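Long-range contacts in group 1 truncated hemoglobin (Tetrahymena pyriformis, PDB 3AQ9), which carries one heme per subunit, probably binds and transports oxygen at its iron, and is linked to nitric oxide detoxification: residues T6-L11 with G59-Y64; A19-F24 with Q49-L54. The protein carries 1 engineered substitution. One frame throughout, in Å; residues are numbered along the deposited sequence.

Interaction 1: T6-L11 with G59-Y64. With HEM (protoporphyrin IX containing Fe), chain C.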
loop_
_atom_site.group_PDB
_atom_site.type_symbol
_atom_site.label_atom_id
_atom_site.label_comp_id
_atom_site.label_asym_id
_atom_site.label_seq_id
_atom_site.Cartn_x
_atom_site.Cartn_y
_atom_site.Cartn_z
ATOM N N THR A 6 -0.328 -3.688 17.629
ATOM C CA THR A 6 -0.304 -2.716 16.567
ATOM C C THR A 6 -1.176 -3.324 15.414
ATOM O O THR A 6 -1.502 -4.526 15.466
ATOM C CB THR A 6 1.121 -2.597 16.041
ATOM O OG1 THR A 6 1.584 -3.908 15.686
ATOM C CG2 THR A 6 2.095 -1.944 17.121
ATOM N N ILE A 7 -1.553 -2.512 14.441
ATOM C CA ILE A 7 -2.301 -3.030 13.274
ATOM C C ILE A 7 -1.448 -4.076 12.561
ATOM O O ILE A 7 -1.962 -5.140 12.169
ATOM C CB ILE A 7 -2.690 -1.865 12.320
ATOM C CG1 ILE A 7 -3.687 -0.979 13.067
ATOM C CG2 ILE A 7 -3.205 -2.465 10.961
ATOM C CD1 ILE A 7 -3.793 0.470 12.229
ATOM N N TYR A 8 -0.170 -3.794 12.423
ATOM C CA TYR A 8 0.756 -4.800 11.914
ATOM C C TYR A 8 0.661 -6.153 12.628
ATOM O O TYR A 8 0.559 -7.192 11.931
ATOM C CB TYR A 8 2.170 -4.268 12.056
ATOM C CG TYR A 8 3.290 -5.254 11.690
ATOM C CD1 TYR A 8 3.594 -5.341 10.306
ATOM C CD2 TYR A 8 4.140 -5.833 12.681
ATOM C CE1 TYR A 8 4.623 -6.139 9.926
ATOM C CE2 TYR A 8 5.244 -6.656 12.253
ATOM C CZ TYR A 8 5.419 -6.644 10.794
ATOM O OH TYR A 8 6.411 -7.316 10.119
ATOM N N GLU A 9 0.645 -6.168 13.973
ATOM C CA GLU A 9 0.533 -7.489 14.638
ATOM C C GLU A 9 -0.885 -8.097 14.359
ATOM O O GLU A 9 -1.035 -9.343 14.174
ATOM C CB GLU A 9 0.726 -7.268 16.109
ATOM C CG GLU A 9 2.112 -6.967 16.456
ATOM C CD GLU A 9 2.278 -6.621 17.967
ATOM O OE1 GLU A 9 1.586 -5.769 18.534
ATOM O OE2 GLU A 9 3.071 -7.290 18.613
ATOM N N LYS A 10 -1.905 -7.214 14.344
ATOM C CA LYS A 10 -3.255 -7.695 14.173
ATOM C C LYS A 10 -3.413 -8.340 12.779
ATOM O O LYS A 10 -4.211 -9.281 12.639
ATOM C CB LYS A 10 -4.243 -6.554 14.371
ATOM C CG LYS A 10 -4.486 -6.221 15.856
ATOM C CD LYS A 10 -5.147 -4.817 15.961
ATOM C CE LYS A 10 -5.651 -4.466 17.415
ATOM N NZ LYS A 10 -6.393 -3.204 17.095
ATOM N N LEU A 11 -2.688 -7.830 11.792
ATOM C CA LEU A 11 -2.711 -8.402 10.390
ATOM C C LEU A 11 -2.056 -9.744 10.284
ATOM O O LEU A 11 -2.245 -10.432 9.264
ATOM C CB LEU A 11 -1.937 -7.428 9.373
ATOM C CG LEU A 11 -2.711 -6.268 9.216
ATOM C CD1 LEU A 11 -1.938 -5.261 8.378
ATOM C CD2 LEU A 11 -4.107 -6.680 8.616
ATOM N N GLY A 59 2.943 0.051 12.259
ATOM C CA GLY A 59 3.370 -0.166 13.634
ATOM C C GLY A 59 4.310 -1.317 13.813
ATOM O O GLY A 59 4.624 -1.703 14.929
ATOM N N GLY A 60 4.761 -1.906 12.684
ATOM C CA GLY A 60 5.857 -2.869 12.741
ATOM C C GLY A 60 7.231 -2.222 12.807
ATOM O O GLY A 60 7.315 -1.003 13.082
ATOM N N PRO A 61 8.308 -3.008 12.609
ATOM C CA PRO A 61 9.649 -2.419 12.639
ATOM C C PRO A 61 9.794 -1.311 11.597
ATOM O O PRO A 61 9.126 -1.323 10.583
ATOM C CB PRO A 61 10.544 -3.590 12.217
ATOM C CG PRO A 61 9.773 -4.840 12.721
ATOM C CD PRO A 61 8.390 -4.506 12.396
ATOM N N ASN A 62 10.571 -0.282 11.925
ATOM C CA ASN A 62 10.737 0.840 11.002
ATOM C C ASN A 62 12.100 0.710 10.333
ATOM O O ASN A 62 13.153 1.066 10.913
ATOM C CB ASN A 62 10.670 2.128 11.857
ATOM C CG ASN A 62 10.955 3.388 11.056
ATOM O OD1 ASN A 62 11.033 4.506 11.649
ATOM N ND2 ASN A 62 11.062 3.256 9.793
ATOM N N HIS A 63 12.086 0.135 9.135
ATOM C CA HIS A 63 13.295 0.069 8.307
ATOM C C HIS A 63 13.066 0.731 6.938
ATOM O O HIS A 63 13.805 0.421 5.991
ATOM C CB HIS A 63 13.665 -1.447 8.057
ATOM C CG HIS A 63 13.999 -2.158 9.336
ATOM N ND1 HIS A 63 14.934 -1.650 10.222
ATOM C CD2 HIS A 63 13.511 -3.294 9.904
ATOM C CE1 HIS A 63 15.000 -2.435 11.291
ATOM N NE2 HIS A 63 14.175 -3.458 11.106
ATOM N N TYR A 64 12.110 1.681 6.860
ATOM C CA TYR A 64 11.792 2.274 5.583
ATOM C C TYR A 64 12.821 3.355 5.310
ATOM O O TYR A 64 12.902 4.333 6.098
ATOM C CB TYR A 64 10.425 2.903 5.643
ATOM C CG TYR A 64 10.085 3.599 4.342
ATOM C CD1 TYR A 64 10.028 2.807 3.169
ATOM C CD2 TYR A 64 9.989 4.959 4.275
ATOM C CE1 TYR A 64 9.744 3.378 1.955
ATOM C CE2 TYR A 64 9.679 5.583 3.037
ATOM C CZ TYR A 64 9.620 4.732 1.854
ATOM O OH TYR A 64 9.359 5.360 0.627
HETATM C CHA HEM C . 6.443 4.693 -5.524
HETATM C CHB HEM C . 2.265 4.517 -8.099
HETATM C CHC HEM C . -0.249 5.246 -4.051
HETATM C CHD HEM C . 3.747 3.924 -1.533
HETATM C C1A HEM C . 5.527 4.588 -6.556
HETATM C C2A HEM C . 5.848 4.469 -7.987
HETATM C C3A HEM C . 4.718 4.384 -8.655
HETATM C C4A HEM C . 3.609 4.506 -7.736
HETATM C CMA HEM C . 4.446 4.213 -10.160
HETATM C CAA HEM C . 7.323 4.286 -8.526
HETATM C CBA HEM C . 8.028 5.154 -9.590
HETATM C CGA HEM C . 9.254 4.099 -9.911
HETATM O O1A HEM C . 10.219 4.022 -9.068
HETATM O O2A HEM C . 9.108 3.080 -10.691
HETATM C C1B HEM C . 1.228 4.795 -7.164
HETATM C C2B HEM C . -0.123 5.074 -7.621
HETATM C C3B HEM C . -0.796 5.377 -6.499
HETATM C C4B HEM C . 0.135 5.194 -5.417
HETATM C CMB HEM C . -0.666 5.094 -9.049
HETATM C CAB HEM C . -2.269 5.805 -6.455
HETATM C CBB HEM C . -2.468 6.849 -5.665
HETATM C C1C HEM C . 0.614 4.870 -3.008
HETATM C C2C HEM C . 0.203 4.656 -1.642
HETATM C C3C HEM C . 1.322 4.271 -0.996
HETATM C C4C HEM C . 2.428 4.230 -1.904
HETATM C CMC HEM C . -1.287 4.811 -1.126
HETATM C CAC HEM C . 1.504 3.836 0.506
HETATM C CBC HEM C . 0.570 4.114 1.415
HETATM C C1D HEM C . 4.823 4.050 -2.422
HETATM C C2D HEM C . 6.173 3.779 -2.006
HETATM C C3D HEM C . 6.960 4.033 -3.193
HETATM C C4D HEM C . 6.017 4.422 -4.191
HETATM C CMD HEM C . 6.746 3.354 -0.646
HETATM C CAD HEM C . 8.451 3.878 -3.321
HETATM C CBD HEM C . 9.225 5.066 -2.936
HETATM C CGD HEM C . 10.728 4.706 -2.985
HETATM O O1D HEM C . 11.533 5.422 -2.396
HETATM O O2D HEM C . 11.122 3.843 -3.881
HETATM N NA HEM C . 4.142 4.614 -6.484
HETATM N NB HEM C . 1.496 4.873 -5.784
HETATM N NC HEM C . 1.948 4.625 -3.147
HETATM N ND HEM C . 4.673 4.395 -3.791
HETATM FE FE HEM C . 3.069 4.660 -4.815
HETATM O O HOH W 1 4.199 -4.254 16.054
HETATM O O HOH W 2 2.796 2.474 -4.882
#

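Interaction 2: A19-F24 with Q49-L54. Engineered in segment 49-54: Glu50 (natural residue Gln). With HEM (protoporphyrin IX containing Fe), chain C.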
loop_
_atom_site.group_PDB
_atom_site.type_symbol
_atom_site.label_atom_id
_atom_site.label_comp_id
_atom_site.label_asym_id
_atom_site.label_seq_id
_atom_site.Cartn_x
_atom_site.Cartn_y
_atom_site.Cartn_z
ATOM N N ALA A 19 3.203 -11.589 2.365
ATOM C CA ALA A 19 2.181 -12.166 1.448
ATOM C C ALA A 19 1.235 -11.041 0.910
ATOM O O ALA A 19 0.839 -11.057 -0.254
ATOM C CB ALA A 19 1.377 -13.254 2.182
ATOM N N ALA A 20 0.927 -10.039 1.713
ATOM C CA ALA A 20 -0.067 -9.038 1.293
ATOM C C ALA A 20 0.460 -8.146 0.149
ATOM O O ALA A 20 -0.269 -7.847 -0.792
ATOM C CB ALA A 20 -0.377 -8.164 2.512
ATOM N N VAL A 21 1.736 -7.729 0.244
ATOM C CA VAL A 21 2.175 -6.770 -0.812
ATOM C C VAL A 21 2.156 -7.385 -2.222
ATOM O O VAL A 21 1.633 -6.732 -3.125
ATOM C CB VAL A 21 3.498 -6.075 -0.454
ATOM C CG1 VAL A 21 3.867 -5.112 -1.601
ATOM C CG2 VAL A 21 3.230 -5.213 0.801
ATOM N N PRO A 22 2.658 -8.614 -2.434
ATOM C CA PRO A 22 2.610 -9.165 -3.828
ATOM C C PRO A 22 1.187 -9.491 -4.249
ATOM O O PRO A 22 0.852 -9.426 -5.444
ATOM C CB PRO A 22 3.440 -10.431 -3.776
ATOM C CG PRO A 22 4.245 -10.329 -2.476
ATOM C CD PRO A 22 3.621 -9.336 -1.545
ATOM N N LEU A 23 0.335 -9.829 -3.261
ATOM C CA LEU A 23 -1.071 -10.073 -3.676
ATOM C C LEU A 23 -1.739 -8.755 -4.071
ATOM O O LEU A 23 -2.445 -8.628 -5.104
ATOM C CB LEU A 23 -1.891 -10.717 -2.541
ATOM C CG LEU A 23 -3.381 -10.974 -2.855
ATOM C CD1 LEU A 23 -3.627 -11.606 -4.323
ATOM C CD2 LEU A 23 -4.021 -11.837 -1.653
ATOM N N PHE A 24 -1.456 -7.705 -3.317
ATOM C CA PHE A 24 -1.970 -6.399 -3.623
ATOM C C PHE A 24 -1.428 -5.978 -4.981
ATOM O O PHE A 24 -2.218 -5.510 -5.828
ATOM C CB PHE A 24 -1.438 -5.485 -2.515
ATOM C CG PHE A 24 -1.421 -3.995 -2.844
ATOM C CD1 PHE A 24 -2.654 -3.266 -2.889
ATOM C CD2 PHE A 24 -0.223 -3.329 -3.090
ATOM C CE1 PHE A 24 -2.609 -1.887 -3.189
ATOM C CE2 PHE A 24 -0.198 -1.922 -3.350
ATOM C CZ PHE A 24 -1.368 -1.222 -3.388
ATOM N N GLN A 49 10.319 -1.879 -1.101
ATOM C CA GLN A 49 10.100 -0.565 -0.485
ATOM C C GLN A 49 8.742 -0.457 0.135
ATOM O O GLN A 49 8.524 0.118 1.217
ATOM C CB GLN A 49 10.215 0.542 -1.595
ATOM C CG GLN A 49 11.632 0.666 -2.092
ATOM C CD GLN A 49 12.577 1.025 -0.907
ATOM O OE1 GLN A 49 12.426 2.054 -0.298
ATOM N NE2 GLN A 49 13.480 0.237 -0.631
ATOM N N GLU A 50 7.725 -0.870 -0.604
ATOM C CA GLU A 50 6.358 -0.754 -0.095
ATOM C C GLU A 50 6.078 -1.673 1.094
ATOM O O GLU A 50 5.354 -1.304 2.042
ATOM C CB GLU A 50 5.409 -1.016 -1.286
ATOM C CG GLU A 50 4.004 -0.736 -0.980
ATOM C CD GLU A 50 3.315 -0.026 -2.205
ATOM O OE1 GLU A 50 3.809 -0.108 -3.439
ATOM O OE2 GLU A 50 2.166 0.235 -1.967
ATOM N N THR A 51 6.656 -2.851 1.075
ATOM C CA THR A 51 6.563 -3.710 2.300
ATOM C C THR A 51 7.235 -2.932 3.472
ATOM O O THR A 51 6.651 -2.851 4.572
ATOM C CB THR A 51 7.277 -5.026 2.123
ATOM O OG1 THR A 51 6.669 -5.756 1.011
ATOM C CG2 THR A 51 7.161 -5.916 3.410
ATOM N N ASP A 52 8.415 -2.355 3.243
ATOM C CA ASP A 52 9.037 -1.613 4.402
ATOM C C ASP A 52 8.135 -0.437 4.793
ATOM O O ASP A 52 8.030 -0.115 5.985
ATOM C CB ASP A 52 10.381 -0.994 3.974
ATOM C CG ASP A 52 11.491 -2.051 3.784
ATOM O OD1 ASP A 52 12.551 -1.719 3.191
ATOM O OD2 ASP A 52 11.380 -3.201 4.284
ATOM N N PHE A 53 7.579 0.253 3.818
ATOM C CA PHE A 53 6.778 1.450 4.134
ATOM C C PHE A 53 5.494 1.098 4.918
ATOM O O PHE A 53 5.207 1.664 5.975
ATOM C CB PHE A 53 6.338 2.189 2.845
ATOM C CG PHE A 53 5.708 3.506 3.154
ATOM C CD1 PHE A 53 6.499 4.507 3.666
ATOM C CD2 PHE A 53 4.336 3.754 2.847
ATOM C CE1 PHE A 53 5.951 5.819 3.937
ATOM C CE2 PHE A 53 3.785 5.007 3.131
ATOM C CZ PHE A 53 4.588 6.068 3.664
ATOM N N LEU A 54 4.726 0.118 4.424
ATOM C CA LEU A 54 3.516 -0.253 5.130
ATOM C C LEU A 54 3.831 -0.906 6.463
ATOM O O LEU A 54 3.065 -0.718 7.408
ATOM C CB LEU A 54 2.612 -1.183 4.289
ATOM C CG LEU A 54 2.111 -0.506 2.997
ATOM C CD1 LEU A 54 1.332 -1.703 2.183
ATOM C CD2 LEU A 54 1.226 0.728 3.271
HETATM C CHA HEM C . 6.443 4.693 -5.524
HETATM C CHB HEM C . 2.265 4.517 -8.099
HETATM C CHC HEM C . -0.249 5.246 -4.051
HETATM C CHD HEM C . 3.747 3.924 -1.533
HETATM C C1A HEM C . 5.527 4.588 -6.556
HETATM C C2A HEM C . 5.848 4.469 -7.987
HETATM C C3A HEM C . 4.718 4.384 -8.655
HETATM C C4A HEM C . 3.609 4.506 -7.736
HETATM C CMA HEM C . 4.446 4.213 -10.160
HETATM C CAA HEM C . 7.323 4.286 -8.526
HETATM C CBA HEM C . 8.028 5.154 -9.590
HETATM C CGA HEM C . 9.254 4.099 -9.911
HETATM O O1A HEM C . 10.219 4.022 -9.068
HETATM O O2A HEM C . 9.108 3.080 -10.691
HETATM C C1B HEM C . 1.228 4.795 -7.164
HETATM C C2B HEM C . -0.123 5.074 -7.621
HETATM C C3B HEM C . -0.796 5.377 -6.499
HETATM C C4B HEM C . 0.135 5.194 -5.417
HETATM C CMB HEM C . -0.666 5.094 -9.049
HETATM C CAB HEM C . -2.269 5.805 -6.455
HETATM C CBB HEM C . -2.468 6.849 -5.665
HETATM C C1C HEM C . 0.614 4.870 -3.008
HETATM C C2C HEM C . 0.203 4.656 -1.642
HETATM C C3C HEM C . 1.322 4.271 -0.996
HETATM C C4C HEM C . 2.428 4.230 -1.904
HETATM C CMC HEM C . -1.287 4.811 -1.126
HETATM C CAC HEM C . 1.504 3.836 0.506
HETATM C CBC HEM C . 0.570 4.114 1.415
HETATM C C1D HEM C . 4.823 4.050 -2.422
HETATM C C2D HEM C . 6.173 3.779 -2.006
HETATM C C3D HEM C . 6.960 4.033 -3.193
HETATM C C4D HEM C . 6.017 4.422 -4.191
HETATM C CMD HEM C . 6.746 3.354 -0.646
HETATM C CAD HEM C . 8.451 3.878 -3.321
HETATM C CBD HEM C . 9.225 5.066 -2.936
HETATM C CGD HEM C . 10.728 4.706 -2.985
HETATM O O1D HEM C . 11.533 5.422 -2.396
HETATM O O2D HEM C . 11.122 3.843 -3.881
HETATM N NA HEM C . 4.142 4.614 -6.484
HETATM N NB HEM C . 1.496 4.873 -5.784
HETATM N NC HEM C . 1.948 4.625 -3.147
HETATM N ND HEM C . 4.673 4.395 -3.791
HETATM FE FE HEM C . 3.069 4.660 -4.815
HETATM O O HOH W 2 2.796 2.474 -4.882
#

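Interaction 1: T6-L11 with G59-Y64
Tyr8 lays one face of its ring over the backbone of Gly60, whose CA stands 3.4 Å above the ring plane, displaced from the centre toward the rim. Gly60 CA is 3.7 Å from the Tyr8 ring centroid and 23° off the normal, a CH-pi contact. CG of Tyr8 is anti to the backbone N (chi1 174°), which carries CG toward the loop, where the ring lies over Gly60. A beta carbon on Gly60 would collide with CD2 of this ring, so the close approach depends on the bare backbone. Pro61 crosses the tyrosine at about a right angle, its CD meeting Tyr8 CE2 at 3.8 Å. In this 2/2 globin the contact thus joins short helix 7-11 to the loop that follows helix 43-57, where Gly59, with positive phi, is the C-prime residue of a Schellman motif. Thr6, the N-cap residue of its helix, reaches the same turn with its methyl, CG2 lying 3.4 Å from Gly59 O. Its OG1 accepts from Glu9 N at 3.0 Å, and its own N-H goes to the anti lone pair of Glu9 OE1, completing a capping box. One water spans the gap, 2.7 Å from Thr6 OG1 and donating to Gly59 O at 2.8 Å. Farther along the loop, Tyr64 reaches the heme, its OH 3.5 Å from methyl CMD while hydrogen-bonded to Lys67 O.

Interaction 2: A19-F24 with Q49-L54
Val21 meets Thr51 where helix 13-28 nears helix 43-57, its CG2 3.5 Å from Thr51 OG1 as the two side chains cross obliquely. Val21 CG2 also reaches Leu54 CD1 at 4.2 Å. One turn after Val21, Phe24 crosses the engineered Glu50 at about a right angle: Phe24 CE2 lies 3.5 Å from Glu50 OE2, with ring and carboxylate planes 66° apart. CG of Glu50 is anti to the backbone N (chi1 -171°), and after a bend at chi2 the carboxylate lies between the Phe24 ring and the heme. Its other oxygen, OE1, accepts a bond of 3.1 Å from the water that binds the iron at 2.2 Å, and a second from Gln46 NE2, so two donors hold this buried atom. Thr51 OG1 is tied back to Thr47 O, while Ile86 and Thr93 of helix 80-96 pack against Phe24. Toward the porphyrin, Phe53 sets CE2 3.7 Å from heme CAC, with vinyl carbon CBC at its ring edge, in plane. An alanine at Phe53 would probably leave this vinyl group and the ring of Tyr64, which stacks edge-to-face with Phe53, short of packing and freer to turn. The axes of segments 19-24 and 49-54 approach to 9.7 Å, their N-to-C directions 125° apart. This is the B-E helix packing of the 2/2 globin fold, with Glu50 and Gln46 probably at E11 and E7 of the distal heme pocket.

Overall arrangement
Both interactions lie within one small globin chain, their centres 12 Å apart. Interaction 2 is nested along the chain inside the loop closed by interaction 1: helix 7-11 comes first, helix 13-28 follows it, then helix 43-57, and last the loop with residues 59-64. Helix 43-57 thus packs on helix 13-28 in the buried interaction 2, while the loop just beyond its C-terminal end meets helix 7-11 in the surface contact. The two touch through Tyr64, which packs on helix 43-57 with its CE1 3.6 Å from Gln49 O, and residues of both touch the heme. The N-terminal helix and the distal heme wall are therefore connected through helix 43-57 and the loop after it.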